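PDB 5YDA: PKS from Streptomyces sp. CNQ431, which contributes the acyltransferase domain of a modular polyketide synthase in splenocin biosynthesis, a domain that is broadly selective and probably loads acyl extender units onto the carrier protein. Local coordinates for residues V259-P262 and V263-T266; V353-A356 and D357-A361. All coordinates share one frame; numbering follows the deposited sequence.

Interaction 1: V259-P262 and V263-T266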
ATOM      1  N   VAL A 259       7.349 -12.884  -9.393  1.00 22.63           N
ATOM      2  CA  VAL A 259       6.280 -13.126 -10.353  1.00 20.68           C
ATOM      3  C   VAL A 259       5.092 -12.297  -9.881  1.00 21.91           C
ATOM      4  O   VAL A 259       4.374 -12.686  -8.950  1.00 22.76           O
ATOM      5  CB  VAL A 259       5.934 -14.614 -10.474  1.00 29.24           C
ATOM      6  CG1 VAL A 259       4.775 -14.832 -11.452  1.00 24.71           C
ATOM      7  CG2 VAL A 259       7.165 -15.392 -10.925  1.00 27.12           C
ATOM      8  N   ASN A 260       4.874 -11.154 -10.527  1.00 21.34           N
ATOM      9  CA  ASN A 260       4.003 -10.113  -9.998  1.00 20.90           C
ATOM     10  C   ASN A 260       2.581 -10.140 -10.547  1.00 23.95           C
ATOM     11  O   ASN A 260       1.642  -9.865  -9.793  1.00 23.92           O
ATOM     12  CB  ASN A 260       4.637  -8.745 -10.253  1.00 18.93           C
ATOM     13  CG  ASN A 260       5.859  -8.525  -9.383  1.00 21.66           C
ATOM     14  OD1 ASN A 260       6.020  -9.209  -8.367  1.00 19.18           O
ATOM     15  ND2 ASN A 260       6.735  -7.605  -9.778  1.00 16.97           N
ATOM     16  N   SER A 261       2.395 -10.448 -11.836  1.00 20.32           N
ATOM     17  CA  SER A 261       1.085 -10.542 -12.477  1.00 24.44           C
ATOM     18  C   SER A 261       1.260 -11.230 -13.830  1.00 31.42           C
ATOM     19  O   SER A 261       2.403 -11.447 -14.271  1.00 27.94           O
ATOM     20  CB  SER A 261       0.449  -9.160 -12.662  1.00 21.94           C
ATOM     21  OG  SER A 261       0.904  -8.569 -13.866  1.00 21.33           O
ATOM     22  N   PRO A 262       0.171 -11.585 -14.527  1.00 29.88           N
ATOM     23  CA  PRO A 262       0.324 -12.221 -15.854  1.00 28.39           C
ATOM     24  C   PRO A 262       1.125 -11.400 -16.868  1.00 28.71           C
ATOM     25  O   PRO A 262       1.479 -11.946 -17.912  1.00 31.97           O
ATOM     26  CB  PRO A 262      -1.126 -12.407 -16.322  1.00 23.55           C
ATOM     27  CG  PRO A 262      -1.895 -12.607 -15.049  1.00 24.71           C
ATOM     28  CD  PRO A 262      -1.225 -11.651 -14.053  1.00 25.35           C
ATOM     29  N   VAL A 263       1.437 -10.133 -16.604  1.00 24.83           N
ATOM     30  CA  VAL A 263       2.213  -9.337 -17.548  1.00 24.98           C
ATOM     31  C   VAL A 263       3.387  -8.659 -16.855  1.00 27.02           C
ATOM     32  O   VAL A 263       3.838  -7.597 -17.300  1.00 27.53           O
ATOM     33  CB  VAL A 263       1.335  -8.269 -18.241  1.00 29.35           C
ATOM     34  CG1 VAL A 263       0.269  -8.922 -19.147  1.00 25.40           C
ATOM     35  CG2 VAL A 263       0.694  -7.326 -17.202  1.00 21.08           C
ATOM     36  N   ALA A 264       3.884  -9.228 -15.753  1.00 25.80           N
ATOM     37  CA  ALA A 264       4.942  -8.543 -15.012  1.00 24.00           C
ATOM     38  C   ALA A 264       5.737  -9.535 -14.173  1.00 24.58           C
ATOM     39  O   ALA A 264       5.167 -10.289 -13.377  1.00 24.39           O
ATOM     40  CB  ALA A 264       4.358  -7.445 -14.112  1.00 21.07           C
ATOM     41  N   CYS A 265       7.050  -9.525 -14.345  1.00 19.76           N
ATOM     42  CA  CYS A 265       7.920 -10.273 -13.454  1.00 23.09           C
ATOM     43  C   CYS A 265       9.240  -9.523 -13.393  1.00 21.68           C
ATOM     44  O   CYS A 265       9.468  -8.582 -14.152  1.00 23.32           O
ATOM     45  CB  CYS A 265       8.070 -11.726 -13.916  1.00 21.96           C
ATOM     46  SG  CYS A 265       8.870 -11.874 -15.492  1.00 34.40           S
ATOM     47  N   THR A 266      10.089  -9.897 -12.444  1.00 22.44           N
ATOM     48  CA  THR A 266      11.404  -9.277 -12.339  1.00 24.57           C
ATOM     49  C   THR A 266      12.486 -10.348 -12.342  1.00 22.95           C
ATOM     50  O   THR A 266      12.273 -11.475 -11.879  1.00 22.42           O
ATOM     51  CB  THR A 266      11.542  -8.411 -11.075  1.00 24.16           C
ATOM     52  OG1 THR A 266      11.454  -9.254  -9.922  1.00 28.02           O
ATOM     53  CG2 THR A 266      10.443  -7.367 -11.026  1.00 21.88           C
TER
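The carbonyl oxygen of Ala264 is gripped by two successive amides of the facing strand, Asn260 N at 3.0 Å and Ser261 N at 3.2 Å. They reach it differently: Ser261 N lies in the carbonyl plane on a lone pair, while Asn260 N is tilted 29° from that plane. Two residues facing one make this a classic beta bulge, and the antiparallel register slips by one between the Val259-Cys265 and Ser261-Ala264 pairs. The helix-like psi of Asn260 brings its amide and the next one round to the same acceptor.

A type I turn from Ser261 to Ala264 closes the hairpin. Its backbone bond runs from Ala264 N to Ser261 O, 3.1 Å, with the donor well above the carbonyl plane. Ser261 adds a side-chain bond: with chi1 at 85°, OG sits between its own backbone N and carbonyl carbon and accepts from Val263 N at 3.2 Å, nearly straight at 167°. The turn amide at Val263 is thereby satisfied, and the same OG packs against Val263 CG2 and, at 3.6 Å, Ala264 CB.

Asn260 lays its CB beside Ala264 CB, 4.1 Å away, and its ND2 crosses the Thr266 side chain at an angle, 3.9 Å from Thr266 CG2. Its OD1 is hydrogen-bonded to NE2 of His199, within the GHSLG sequence of a probable nucleophile elbow, so the amide end is oriented from beyond the hairpin.

The hairpin joins strands 254-261 and 264-269 of the acyltransferase domain's small four-stranded antiparallel sheet, in which 254-261 is an outermost strand. Leu382 of helix 378-387 packs on Asn260, Ser261 and Ala264, whereas Val259 and Cys265, on the other face, meet Ala243 and Val246 of helix 243-246, respectively.

Interaction 2: V353-A356 and D357-A361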
ATOM      1  N   VAL A 353       9.619 -13.723  -5.090  1.00 19.38           N
ATOM      2  CA  VAL A 353       8.387 -13.127  -4.581  1.00 21.85           C
ATOM      3  C   VAL A 353       7.224 -13.647  -5.432  1.00 25.07           C
ATOM      4  O   VAL A 353       7.038 -13.235  -6.583  1.00 23.40           O
ATOM      5  CB  VAL A 353       8.457 -11.591  -4.594  1.00 18.01           C
ATOM      6  CG1 VAL A 353       7.161 -10.987  -4.124  1.00 15.65           C
ATOM      7  CG2 VAL A 353       9.606 -11.100  -3.705  1.00 20.01           C
ATOM      8  N   ARG A 354       6.441 -14.560  -4.866  1.00 21.79           N
ATOM      9  CA  ARG A 354       5.243 -15.071  -5.529  1.00 21.30           C
ATOM     10  C   ARG A 354       4.043 -14.159  -5.244  1.00 23.31           C
ATOM     11  O   ARG A 354       3.041 -14.552  -4.645  1.00 21.72           O
ATOM     12  CB  ARG A 354       4.968 -16.501  -5.085  1.00 25.79           C
ATOM     13  CG  ARG A 354       6.138 -17.468  -5.303  1.00 29.00           C
ATOM     14  CD  ARG A 354       6.165 -17.969  -6.736  1.00 38.05           C
ATOM     15  NE  ARG A 354       7.448 -18.581  -7.094  1.00 44.28           N
ATOM     16  CZ  ARG A 354       7.793 -18.921  -8.334  1.00 45.04           C
ATOM     17  NH1 ARG A 354       8.980 -19.472  -8.572  1.00 45.61           N
ATOM     18  NH2 ARG A 354       6.945 -18.710  -9.335  1.00 39.84           N
ATOM     19  N   PHE A 355       4.132 -12.916  -5.719  1.00 21.01           N
ATOM     20  CA  PHE A 355       3.067 -11.966  -5.403  1.00 22.31           C
ATOM     21  C   PHE A 355       1.761 -12.299  -6.134  1.00 24.03           C
ATOM     22  O   PHE A 355       0.678 -12.250  -5.536  1.00 23.24           O
ATOM     23  CB  PHE A 355       3.500 -10.540  -5.734  1.00 18.93           C
ATOM     24  CG  PHE A 355       2.484  -9.524  -5.333  1.00 23.58           C
ATOM     25  CD1 PHE A 355       2.402  -9.099  -4.017  1.00 17.06           C
ATOM     26  CD2 PHE A 355       1.586  -9.014  -6.260  1.00 21.35           C
ATOM     27  CE1 PHE A 355       1.461  -8.179  -3.641  1.00 20.25           C
ATOM     28  CE2 PHE A 355       0.645  -8.085  -5.880  1.00 23.92           C
ATOM     29  CZ  PHE A 355       0.579  -7.666  -4.568  1.00 21.58           C
ATOM     30  N   ALA A 356       1.835 -12.603  -7.436  1.00 22.04           N
ATOM     31  CA  ALA A 356       0.621 -12.882  -8.205  1.00 24.16           C
ATOM     32  C   ALA A 356      -0.157 -14.054  -7.609  1.00 24.99           C
ATOM     33  O   ALA A 356      -1.384 -13.986  -7.458  1.00 23.16           O
ATOM     34  CB  ALA A 356       0.974 -13.162  -9.667  1.00 21.20           C
ATOM     35  N   ASP A 357       0.547 -15.142  -7.267  1.00 22.91           N
ATOM     36  CA  ASP A 357      -0.102 -16.247  -6.571  1.00 23.07           C
ATOM     37  C   ASP A 357      -0.667 -15.795  -5.230  1.00 23.71           C
ATOM     38  O   ASP A 357      -1.779 -16.189  -4.848  1.00 25.66           O
ATOM     39  CB  ASP A 357       0.884 -17.396  -6.373  1.00 25.27           C
ATOM     40  CG  ASP A 357       1.312 -18.019  -7.679  1.00 30.64           C
ATOM     41  OD1 ASP A 357       0.509 -17.992  -8.639  1.00 30.67           O
ATOM     42  OD2 ASP A 357       2.454 -18.521  -7.755  1.00 31.65           O
ATOM     43  N   GLY A 358       0.091 -14.980  -4.492  1.00 23.12           N
ATOM     44  CA  GLY A 358      -0.411 -14.479  -3.225  1.00 21.83           C
ATOM     45  C   GLY A 358      -1.714 -13.716  -3.375  1.00 25.59           C
ATOM     46  O   GLY A 358      -2.635 -13.885  -2.572  1.00 22.76           O
ATOM     47  N   ILE A 359      -1.812 -12.868  -4.411  1.00 18.88           N
ATOM     48  CA  ILE A 359      -3.043 -12.115  -4.650  1.00 21.21           C
ATOM     49  C   ILE A 359      -4.211 -13.062  -4.925  1.00 26.96           C
ATOM     50  O   ILE A 359      -5.328 -12.858  -4.434  1.00 25.00           O
ATOM     51  CB  ILE A 359      -2.841 -11.116  -5.806  1.00 23.27           C
ATOM     52  CG1 ILE A 359      -2.190  -9.848  -5.296  1.00 26.11           C
ATOM     53  CG2 ILE A 359      -4.157 -10.729  -6.387  1.00 24.84           C
ATOM     54  CD1 ILE A 359      -3.116  -9.044  -4.404  1.00 25.91           C
ATOM     55  N   ALA A 360      -3.971 -14.123  -5.699  1.00 26.94           N
ATOM     56  CA  ALA A 360      -5.049 -15.068  -5.994  1.00 30.56           C
ATOM     57  C   ALA A 360      -5.498 -15.826  -4.744  1.00 28.95           C
ATOM     58  O   ALA A 360      -6.697 -16.051  -4.547  1.00 27.30           O
ATOM     59  CB  ALA A 360      -4.606 -16.041  -7.087  1.00 24.72           C
ATOM     60  N   ALA A 361      -4.557 -16.229  -3.888  1.00 25.99           N
ATOM     61  CA  ALA A 361      -4.948 -16.896  -2.647  1.00 28.12           C
ATOM     62  C   ALA A 361      -5.737 -15.957  -1.745  1.00 32.54           C
ATOM     63  O   ALA A 361      -6.736 -16.359  -1.137  1.00 35.22           O
ATOM     64  CB  ALA A 361      -3.718 -17.412  -1.909  1.00 25.25           C
TER
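Phe355 and Ile359, one helical turn apart, make the apolar part of this contact. The chi1 of Phe355, -176°, swings CG away from the backbone N and brings the ring to the ethyl branch of Ile359, where Phe355 CE2 comes within 3.4 Å of Ile359 CG1. The two side chains meet obliquely, and Ile359 CD1 extends the contact to Phe355 CZ at 3.9 Å.

Three backbone bonds open helix 355-366. Gly358 N donates to the carbonyl of the N-cap residue Arg354, with 3.0 Å between N and O. Ile359 N to Phe355 O is shorter, 2.8 Å. Ala360 N closes the next turn on Ala356 O at 3.1 Å.

Charge enters through Arg354 and Asp357, which run side by side in the same direction with guanidinium and carboxylate planes only 9° apart. Their charged groups do not meet: Arg354 NH2 and Asp357 OD2 are 4.8 Å apart, and the closer approach is Arg354 CD to Asp357 OD2, 3.9 Å. The Arg354 chain bends at chi2 (-82°), which keeps its methylene part near the acid.

On the buried side, the Phe355 ring also meets the imidazole of His199 and packs on Leu379 and Leu382 of helix 378-387. The first turn is thus two-sided, with an apolar pair facing the core and a partly exposed pair of opposite charges. The attraction between Arg354 and Asp357 is probably modest, and an acid near the start of a helix would be expected to interact favourably with its dipole.

How the interactions relate
Following the chain from its N terminus, interaction 1 comes first: its type I turn closes the hairpin of strands 254-261 and 264-269. Interaction 2 lies later and closes no loop beyond the first turn of helix 355-366, so the two are in series, neither nested nor crossing. They nevertheless touch, their centres about 10 Å apart. Val259 probably bonds through N to Val353 O and through O to Ala356 N, while Asn260 O packs against Phe355 and Ala356. Strand 254-261, at one edge of the small antiparallel sheet, is thus tied to the entry of the helix, and Asn260 and Phe355 both meet His199, which lies within a probable nucleophile elbow (GHSLG).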